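Local coordinates for ureidoglycolate hydrolase (Arabidopsis thaliana, PDB 4PXC), which hydrolyses (S)-ureidoglycolate to glyoxylate, ammonium and carbon dioxide in purine breakdown, working as a manganese-dependent homodimeric amidohydrolase of the peptidase M20 family, at residues 70-75 with 133-138; 206-211 with 376-381; 230-235 with 304-309. The protein carries 1 engineered substitution. All coordinates share one frame; numbering follows the deposited sequence.

Contact 1. Residues 70-75 with 133-138; sequences VGNIFG and LFTSAE. Engineered in segment 133-138: A137 (natural residue Glu). With MN (manganese (II) ion), chain D; HGY ((2S)-amino(hydroxy)ethanoic acid), chain E.
The side chains of N72 and T135 cross at about a right angle, and each takes a backbone group of the other segment. From N72 the amide oxygen does the work: T135 N donates to OD1 over 2.8 Å, lying in the plane of the amide. T135 returns the grip with its hydroxyl. A chi1 of -162° swings OG1 away from its own N and over to V70 O, to which it donates at 2.8 Å, tilted 24° from the carbonyl plane; OG1 is also hydrogen-bonded to R51, its main partner outside the two segments. G71 passes close to this hydroxyl with positive phi, a conformation suited to glycine. At I73 and L133 the loops give way to an antiparallel pairing in the catalytic domain of the M20 fold, strand 73-77 against strand 129-134. I73 and L133 form a hydrogen-bonded pair, I73 N reaching L133 O at 2.9 Å and L133 N reaching I73 O at 2.8 Å. Their side chains lie side by side on one face of the sheet, pointing the same way, with I73 CD1 3.7 Å from L133 CD2, and helix 45-60 packs against both. Beyond the strand, 136-138 leads through A137, an engineered residue that is Glu in nature, to E138, whose OE2 binds a manganese at 2.3 Å together with D103 and H402.

Contact 2. Residues 206-211 with 376-381; sequences ELHIEQ and AYHDSL. With MN (manganese (II) ion), chain C; HGY ((2S)-amino(hydroxy)ethanoic acid), chain E.
E206 and S380 meet through a single carboxylate oxygen. S380 OG donates to E206 OE1 at 2.7 Å on the lone pair facing away from OE2, while S380 N, at 3.2 Å, comes in nearly along the C-O axis of the same atom. With CG anti to the backbone N (chi1 179°) and the chain extended beyond it, E206 reaches straight across from strand 201-209 to the backbone N and hydroxyl of S380, in helix 379-383. Its other oxygen, OE2, has S91 OG as a partner and also accepts from a water that takes the N-H of D379 and donates to D379 OD2; the water thus sits between two carboxylates that would probably repel each other. D379 OD1 is hydrogen-bonded to S149 OG.

H378 is the second large contributor. Its CB lies against E206 OE1, and the edge of its imidazole is turned toward the face of H208, with the ring planes at 66° and CE1 over the centre of the H208 ring. H208 is itself held at both nitrogens: ND1 donates to I209 O at 2.8 Å almost in the ring plane, and NE2 binds manganese at 2.3 Å.

Q211 slides past H378 in the opposite direction, its OE1 3.2 Å from A376 CB and accepting from two waters, one of which also meets H378 NE2; its NE2 is hydrogen-bonded to S401 OG. Y377 N and Y377 O bond to hydroxyglycine, whose O lies over the tyrosine ring. With H92 and D103 on the H208 manganese, this is the two-metal active site of the M20 amidohydrolases.

Contact 3. Residues 230-235 with 304-309; sequences APASLK and IDTRDI. With HGY ((2S)-amino(hydroxy)ethanoic acid), chain E.
A232 and T306 form the middle of a regular antiparallel ladder, pairing through A232 N to T306 O at 3.0 Å and T306 N to A232 O at 3.1 Å. The bonding is tighter toward L234 and I304, where L234 N reaches I304 O at 2.8 Å and the CB atoms of the two residues stand 4.1 Å apart. At the other end it slackens: A230 N still bonds D308 O, but the return bond from D308 N to A230 O is weak at 3.3 Å. Both segments lie in the region 230-345, involved in dimerization, on strands 222-239 and 295-308. The face bearing A230, A232 and T306 packs against R314, V317 and I318 of helix 311-332. The other face, with P231, S233, D305 and R307, is more polar and looks to the ligand and the second subunit. There D305 takes R307 side-on, OD1 receiving NE at 2.8 Å on its syn lone pair and OD2 receiving NH2, which fixes the rotation of the guanidinium; a water links D305 OD2 to A232 O in the ladder. R307, extended from CG to NE, sends NH1 to hydroxyglycine O at 2.7 Å and NH2 to OXT at 2.8 Å. The loose side is at the ends, where K235 and I309 are partly exposed and turn away from the opposite segment.

Overall arrangement
All three contacts are buried. Contacts 2 and 3 border the bound hydroxyglycine directly, contact 1 through E138 at the end of its second segment. Contacts 1 and 2 lie in the metal-binding part, their centres about 15 Å apart, and meet where F134 and A137 pack on D379. Contact 3 belongs to the dimerization region and lies along the chain inside the loop closed by contact 2, touching it through Y377 against R307 and P231. Their chemistry follows their place: contact 1 mixes strand pairing with side-chain-to-backbone bonds, contact 2 relies on a carboxylate, imidazoles and ordered waters around a metal, and contact 3 is a backbone ladder with an arginine-carboxylate pair on one face. N294 of the second subunit completes the ligand site.

Contact 1. Residues 70-75 with 133-138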
# COMPACT_ATOMS: atom_id res chain seq x y z
N VAL A 70 10.14 25.99 -11.37
CA VAL A 70 9.58 24.67 -11.06
C VAL A 70 9.58 23.72 -12.26
O VAL A 70 9.11 22.60 -12.16
CB VAL A 70 8.13 24.75 -10.50
CG1 VAL A 70 8.12 25.44 -9.14
CG2 VAL A 70 7.19 25.45 -11.50
N GLY A 71 10.09 24.18 -13.39
CA GLY A 71 10.19 23.29 -14.54
C GLY A 71 9.04 23.31 -15.53
O GLY A 71 8.94 22.42 -16.38
N ASN A 72 8.16 24.31 -15.44
CA ASN A 72 7.33 24.60 -16.60
C ASN A 72 8.29 24.95 -17.73
O ASN A 72 9.29 25.66 -17.52
CB ASN A 72 6.36 25.77 -16.35
CG ASN A 72 5.34 25.47 -15.26
OD1 ASN A 72 4.75 24.39 -15.21
ND2 ASN A 72 5.14 26.43 -14.37
N ILE A 73 8.02 24.43 -18.92
CA ILE A 73 8.90 24.58 -20.07
C ILE A 73 8.18 25.36 -21.17
O ILE A 73 7.02 25.07 -21.48
CB ILE A 73 9.32 23.18 -20.59
CG1 ILE A 73 10.20 22.49 -19.54
CG2 ILE A 73 10.02 23.29 -21.93
CD1 ILE A 73 10.53 21.02 -19.83
N PHE A 74 8.85 26.36 -21.73
CA PHE A 74 8.22 27.26 -22.70
C PHE A 74 8.97 27.24 -24.02
O PHE A 74 10.20 27.31 -24.04
CB PHE A 74 8.19 28.70 -22.14
CG PHE A 74 7.48 28.82 -20.82
CD1 PHE A 74 8.15 28.55 -19.63
CD2 PHE A 74 6.15 29.21 -20.76
CE1 PHE A 74 7.49 28.65 -18.41
CE2 PHE A 74 5.50 29.31 -19.54
CZ PHE A 74 6.16 29.03 -18.37
N GLY A 75 8.23 27.14 -25.12
CA GLY A 75 8.83 27.19 -26.45
C GLY A 75 8.14 28.24 -27.32
O GLY A 75 6.98 28.06 -27.72
N LEU A 133 4.89 23.28 -21.85
CA LEU A 133 4.87 21.99 -21.19
C LEU A 133 4.73 22.29 -19.71
O LEU A 133 5.67 22.77 -19.07
CB LEU A 133 6.14 21.19 -21.48
CG LEU A 133 6.46 19.96 -20.63
CD1 LEU A 133 5.28 19.00 -20.59
CD2 LEU A 133 7.66 19.27 -21.26
N PHE A 134 3.55 22.04 -19.16
CA PHE A 134 3.33 22.24 -17.74
C PHE A 134 4.13 21.22 -16.96
O PHE A 134 4.23 20.06 -17.37
CB PHE A 134 1.84 22.18 -17.41
CG PHE A 134 1.07 23.29 -18.04
CD1 PHE A 134 1.00 24.53 -17.43
CD2 PHE A 134 0.45 23.12 -19.28
CE1 PHE A 134 0.30 25.58 -18.02
CE2 PHE A 134 -0.25 24.16 -19.88
CZ PHE A 134 -0.32 25.40 -19.25
N THR A 135 4.71 21.64 -15.84
CA THR A 135 5.69 20.79 -15.17
C THR A 135 5.07 19.49 -14.66
O THR A 135 5.75 18.46 -14.55
CB THR A 135 6.44 21.55 -14.03
OG1 THR A 135 7.64 20.85 -13.69
CG2 THR A 135 5.54 21.69 -12.79
N SER A 136 3.77 19.53 -14.38
CA SER A 136 3.03 18.36 -13.92
C SER A 136 1.56 18.75 -13.77
O SER A 136 1.26 19.82 -13.25
CB SER A 136 3.56 17.89 -12.56
OG SER A 136 2.62 17.03 -11.91
N ALA A 137 0.65 17.89 -14.24
CA ALA A 137 -0.78 18.10 -14.01
C ALA A 137 -1.37 17.08 -13.04
O ALA A 137 -2.39 17.35 -12.38
CB ALA A 137 -1.54 18.08 -15.33
N GLU A 138 -0.75 15.90 -12.95
CA GLU A 138 -1.27 14.83 -12.09
C GLU A 138 -0.82 14.99 -10.64
O GLU A 138 0.28 15.48 -10.36
CB GLU A 138 -0.85 13.46 -12.61
CG GLU A 138 -1.16 13.25 -14.09
CD GLU A 138 -2.64 13.06 -14.36
OE1 GLU A 138 -3.49 13.27 -13.45
OE2 GLU A 138 -2.94 12.68 -15.51
MN MN D . -5.03 12.67 -16.45
OXT HGY E . -7.91 13.54 -12.94
C HGY E . -7.90 14.38 -13.89
O HGY E . -8.92 15.07 -14.19
CA HGY E . -6.67 14.52 -14.74
OB HGY E . -5.65 13.68 -14.31
N HGY E . -6.20 15.86 -14.94
O HOH W 1 -4.29 14.98 -16.48
O HOH W 2 -7.18 13.46 -17.04

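Contact 2. Residues 206-211 with 376-381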
# COMPACT_ATOMS: atom_id res chain seq x y z
N GLU A 206 -5.83 24.42 -25.06
CA GLU A 206 -5.27 23.11 -24.79
C GLU A 206 -6.00 22.07 -25.62
O GLU A 206 -7.23 21.95 -25.53
CB GLU A 206 -5.39 22.76 -23.29
CG GLU A 206 -4.86 21.37 -22.92
CD GLU A 206 -4.75 21.15 -21.41
OE1 GLU A 206 -5.31 21.98 -20.65
OE2 GLU A 206 -4.10 20.16 -20.98
N LEU A 207 -5.25 21.34 -26.44
CA LEU A 207 -5.74 20.18 -27.17
C LEU A 207 -5.60 18.97 -26.26
O LEU A 207 -4.56 18.77 -25.64
CB LEU A 207 -4.90 19.99 -28.44
CG LEU A 207 -5.04 18.66 -29.19
CD1 LEU A 207 -6.43 18.51 -29.81
CD2 LEU A 207 -3.95 18.54 -30.26
N HIS A 208 -6.65 18.15 -26.18
CA HIS A 208 -6.65 17.03 -25.26
C HIS A 208 -7.61 15.95 -25.75
O HIS A 208 -8.63 16.27 -26.38
CB HIS A 208 -7.07 17.53 -23.87
CG HIS A 208 -6.61 16.65 -22.74
ND1 HIS A 208 -7.16 15.42 -22.49
CD2 HIS A 208 -5.65 16.85 -21.82
CE1 HIS A 208 -6.55 14.87 -21.45
NE2 HIS A 208 -5.62 15.72 -21.03
N ILE A 209 -7.30 14.68 -25.49
CA ILE A 209 -8.27 13.64 -25.78
C ILE A 209 -9.50 13.87 -24.91
O ILE A 209 -9.37 14.44 -23.83
CB ILE A 209 -7.71 12.21 -25.54
CG1 ILE A 209 -7.26 12.02 -24.09
CG2 ILE A 209 -6.57 11.91 -26.52
CD1 ILE A 209 -6.93 10.57 -23.77
N GLU A 210 -10.68 13.45 -25.39
CA GLU A 210 -11.94 13.74 -24.69
C GLU A 210 -12.00 13.15 -23.29
O GLU A 210 -12.52 13.79 -22.38
CB GLU A 210 -13.14 13.19 -25.49
CG GLU A 210 -14.50 13.46 -24.80
CD GLU A 210 -15.67 12.74 -25.47
OE1 GLU A 210 -15.62 12.51 -26.70
OE2 GLU A 210 -16.64 12.40 -24.75
N GLN A 211 -11.47 11.93 -23.14
CA GLN A 211 -11.61 11.14 -21.91
C GLN A 211 -13.08 10.84 -21.65
O GLN A 211 -13.51 10.72 -20.51
CB GLN A 211 -10.93 11.80 -20.71
CG GLN A 211 -9.46 12.09 -21.00
CD GLN A 211 -8.75 12.83 -19.88
OE1 GLN A 211 -9.09 13.98 -19.57
NE2 GLN A 211 -7.77 12.18 -19.28
N ALA A 376 -13.05 15.81 -16.71
CA ALA A 376 -11.71 15.86 -16.13
C ALA A 376 -11.33 17.31 -15.93
O ALA A 376 -11.93 18.21 -16.55
CB ALA A 376 -10.71 15.19 -17.06
N TYR A 377 -10.35 17.55 -15.06
CA TYR A 377 -9.76 18.89 -14.94
C TYR A 377 -8.48 18.90 -15.75
O TYR A 377 -7.96 17.84 -16.11
CB TYR A 377 -9.49 19.30 -13.46
CG TYR A 377 -8.64 18.32 -12.68
CD1 TYR A 377 -9.20 17.51 -11.70
CD2 TYR A 377 -7.27 18.21 -12.92
CE1 TYR A 377 -8.43 16.60 -10.99
CE2 TYR A 377 -6.48 17.30 -12.21
CZ TYR A 377 -7.07 16.51 -11.25
OH TYR A 377 -6.29 15.61 -10.54
N HIS A 378 -7.97 20.09 -16.02
CA HIS A 378 -6.82 20.27 -16.92
C HIS A 378 -6.07 21.50 -16.49
O HIS A 378 -6.61 22.32 -15.75
CB HIS A 378 -7.31 20.50 -18.36
CG HIS A 378 -8.11 19.36 -18.91
ND1 HIS A 378 -7.52 18.21 -19.40
CD2 HIS A 378 -9.44 19.19 -19.05
CE1 HIS A 378 -8.47 17.38 -19.81
NE2 HIS A 378 -9.64 17.96 -19.61
N ASP A 379 -4.85 21.68 -16.98
CA ASP A 379 -4.15 22.94 -16.74
C ASP A 379 -4.96 24.15 -17.22
O ASP A 379 -4.83 25.25 -16.67
CB ASP A 379 -2.78 22.90 -17.41
CG ASP A 379 -1.85 21.90 -16.74
OD1 ASP A 379 -1.51 22.13 -15.56
OD2 ASP A 379 -1.46 20.90 -17.38
N SER A 380 -5.80 23.94 -18.23
CA SER A 380 -6.71 24.98 -18.73
C SER A 380 -7.57 25.57 -17.63
O SER A 380 -7.94 26.74 -17.68
CB SER A 380 -7.63 24.39 -19.80
OG SER A 380 -6.89 24.10 -20.98
N LEU A 381 -7.92 24.75 -16.64
CA LEU A 381 -8.74 25.22 -15.53
C LEU A 381 -8.07 26.42 -14.85
O LEU A 381 -8.73 27.41 -14.50
CB LEU A 381 -8.98 24.09 -14.53
CG LEU A 381 -9.76 24.45 -13.26
CD1 LEU A 381 -11.13 25.01 -13.62
CD2 LEU A 381 -9.88 23.21 -12.36
MN MN C . -4.61 15.33 -19.01
OXT HGY E . -7.91 13.54 -12.94
C HGY E . -7.90 14.38 -13.89
O HGY E . -8.92 15.07 -14.19
CA HGY E . -6.67 14.52 -14.74
OB HGY E . -5.65 13.68 -14.31
N HGY E . -6.20 15.86 -14.94
O HOH W 3 -3.56 19.69 -18.42
O HOH W 4 -13.45 15.07 -19.55
O HOH W 5 -10.98 15.53 -20.69
O HOH W 6 -7.12 15.29 -17.94
O HOH W 7 -5.00 17.58 -18.50
O HOH W 1 -4.29 14.98 -16.48

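Contact 3. Residues 230-235 with 304-309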
# COMPACT_ATOMS: atom_id res chain seq x y z
N ALA A 230 -15.98 21.23 -11.65
CA ALA A 230 -15.30 21.68 -10.44
C ALA A 230 -14.72 20.51 -9.65
O ALA A 230 -15.46 19.63 -9.21
CB ALA A 230 -16.27 22.47 -9.56
N PRO A 231 -13.39 20.49 -9.46
CA PRO A 231 -12.75 19.34 -8.82
C PRO A 231 -12.35 19.61 -7.38
O PRO A 231 -11.94 20.73 -7.02
CB PRO A 231 -11.49 19.16 -9.67
CG PRO A 231 -11.11 20.58 -10.02
CD PRO A 231 -12.41 21.36 -10.14
N ALA A 232 -12.45 18.58 -6.56
CA ALA A 232 -11.97 18.62 -5.19
C ALA A 232 -11.29 17.30 -4.82
O ALA A 232 -11.58 16.25 -5.41
CB ALA A 232 -13.13 18.90 -4.23
N SER A 233 -10.39 17.36 -3.85
CA SER A 233 -9.80 16.12 -3.32
C SER A 233 -9.67 16.21 -1.81
O SER A 233 -9.42 17.30 -1.26
CB SER A 233 -8.47 15.80 -3.99
OG SER A 233 -7.46 16.69 -3.57
N LEU A 234 -9.85 15.07 -1.15
CA LEU A 234 -9.83 15.02 0.30
C LEU A 234 -8.83 13.98 0.75
O LEU A 234 -8.64 12.95 0.09
CB LEU A 234 -11.21 14.63 0.83
CG LEU A 234 -12.41 15.36 0.22
CD1 LEU A 234 -13.71 14.74 0.71
CD2 LEU A 234 -12.34 16.83 0.58
N LYS A 235 -8.19 14.24 1.89
CA LYS A 235 -7.27 13.28 2.49
C LYS A 235 -7.82 12.98 3.88
O LYS A 235 -8.06 13.90 4.67
CB LYS A 235 -5.87 13.88 2.56
CG LYS A 235 -4.79 12.91 2.97
CD LYS A 235 -3.62 13.66 3.60
CE LYS A 235 -2.42 13.75 2.66
NZ LYS A 235 -1.31 14.58 3.23
N ILE A 304 -9.71 10.84 -1.56
CA ILE A 304 -11.03 10.84 -2.15
C ILE A 304 -11.12 11.93 -3.20
O ILE A 304 -10.77 13.08 -2.93
CB ILE A 304 -12.08 11.14 -1.07
CG1 ILE A 304 -12.01 10.07 0.03
CG2 ILE A 304 -13.48 11.22 -1.67
CD1 ILE A 304 -12.88 10.38 1.25
N ASP A 305 -11.56 11.56 -4.40
CA ASP A 305 -11.73 12.51 -5.51
C ASP A 305 -13.24 12.70 -5.69
O ASP A 305 -13.98 11.73 -5.71
CB ASP A 305 -11.11 11.91 -6.78
CG ASP A 305 -11.26 12.81 -8.00
OD1 ASP A 305 -12.39 12.95 -8.52
OD2 ASP A 305 -10.24 13.36 -8.45
N THR A 306 -13.70 13.95 -5.78
CA THR A 306 -15.12 14.19 -6.06
C THR A 306 -15.30 15.46 -6.86
O THR A 306 -14.58 16.45 -6.66
CB THR A 306 -16.00 14.22 -4.77
OG1 THR A 306 -17.39 14.15 -5.14
CG2 THR A 306 -15.76 15.49 -3.97
N ARG A 307 -16.23 15.43 -7.82
CA ARG A 307 -16.39 16.54 -8.76
C ARG A 307 -17.84 16.66 -9.18
O ARG A 307 -18.62 15.73 -9.02
CB ARG A 307 -15.55 16.29 -10.04
CG ARG A 307 -14.14 15.78 -9.79
CD ARG A 307 -13.43 15.39 -11.07
NE ARG A 307 -12.26 14.54 -10.80
CZ ARG A 307 -11.23 14.41 -11.63
NH1 ARG A 307 -11.23 15.07 -12.78
NH2 ARG A 307 -10.21 13.63 -11.32
N ASP A 308 -18.19 17.83 -9.72
CA ASP A 308 -19.48 18.01 -10.39
C ASP A 308 -19.32 19.26 -11.25
O ASP A 308 -18.51 20.13 -10.93
CB ASP A 308 -20.60 18.18 -9.35
CG ASP A 308 -22.00 18.01 -9.96
OD1 ASP A 308 -22.20 18.33 -11.15
OD2 ASP A 308 -22.92 17.54 -9.24
N ILE A 309 -20.06 19.34 -12.35
CA ILE A 309 -20.09 20.58 -13.13
C ILE A 309 -20.70 21.69 -12.27
O ILE A 309 -20.34 22.87 -12.41
CB ILE A 309 -20.87 20.41 -14.46
CG1 ILE A 309 -20.85 21.72 -15.28
CG2 ILE A 309 -22.32 19.99 -14.19
CD1 ILE A 309 -19.45 22.31 -15.47
OXT HGY E . -7.91 13.54 -12.94
C HGY E . -7.90 14.38 -13.89
O HGY E . -8.92 15.07 -14.19
CA HGY E . -6.67 14.52 -14.74
OB HGY E . -5.65 13.68 -14.31
N HGY E . -6.20 15.86 -14.94
O HOH W 8 -10.93 16.05 -8.11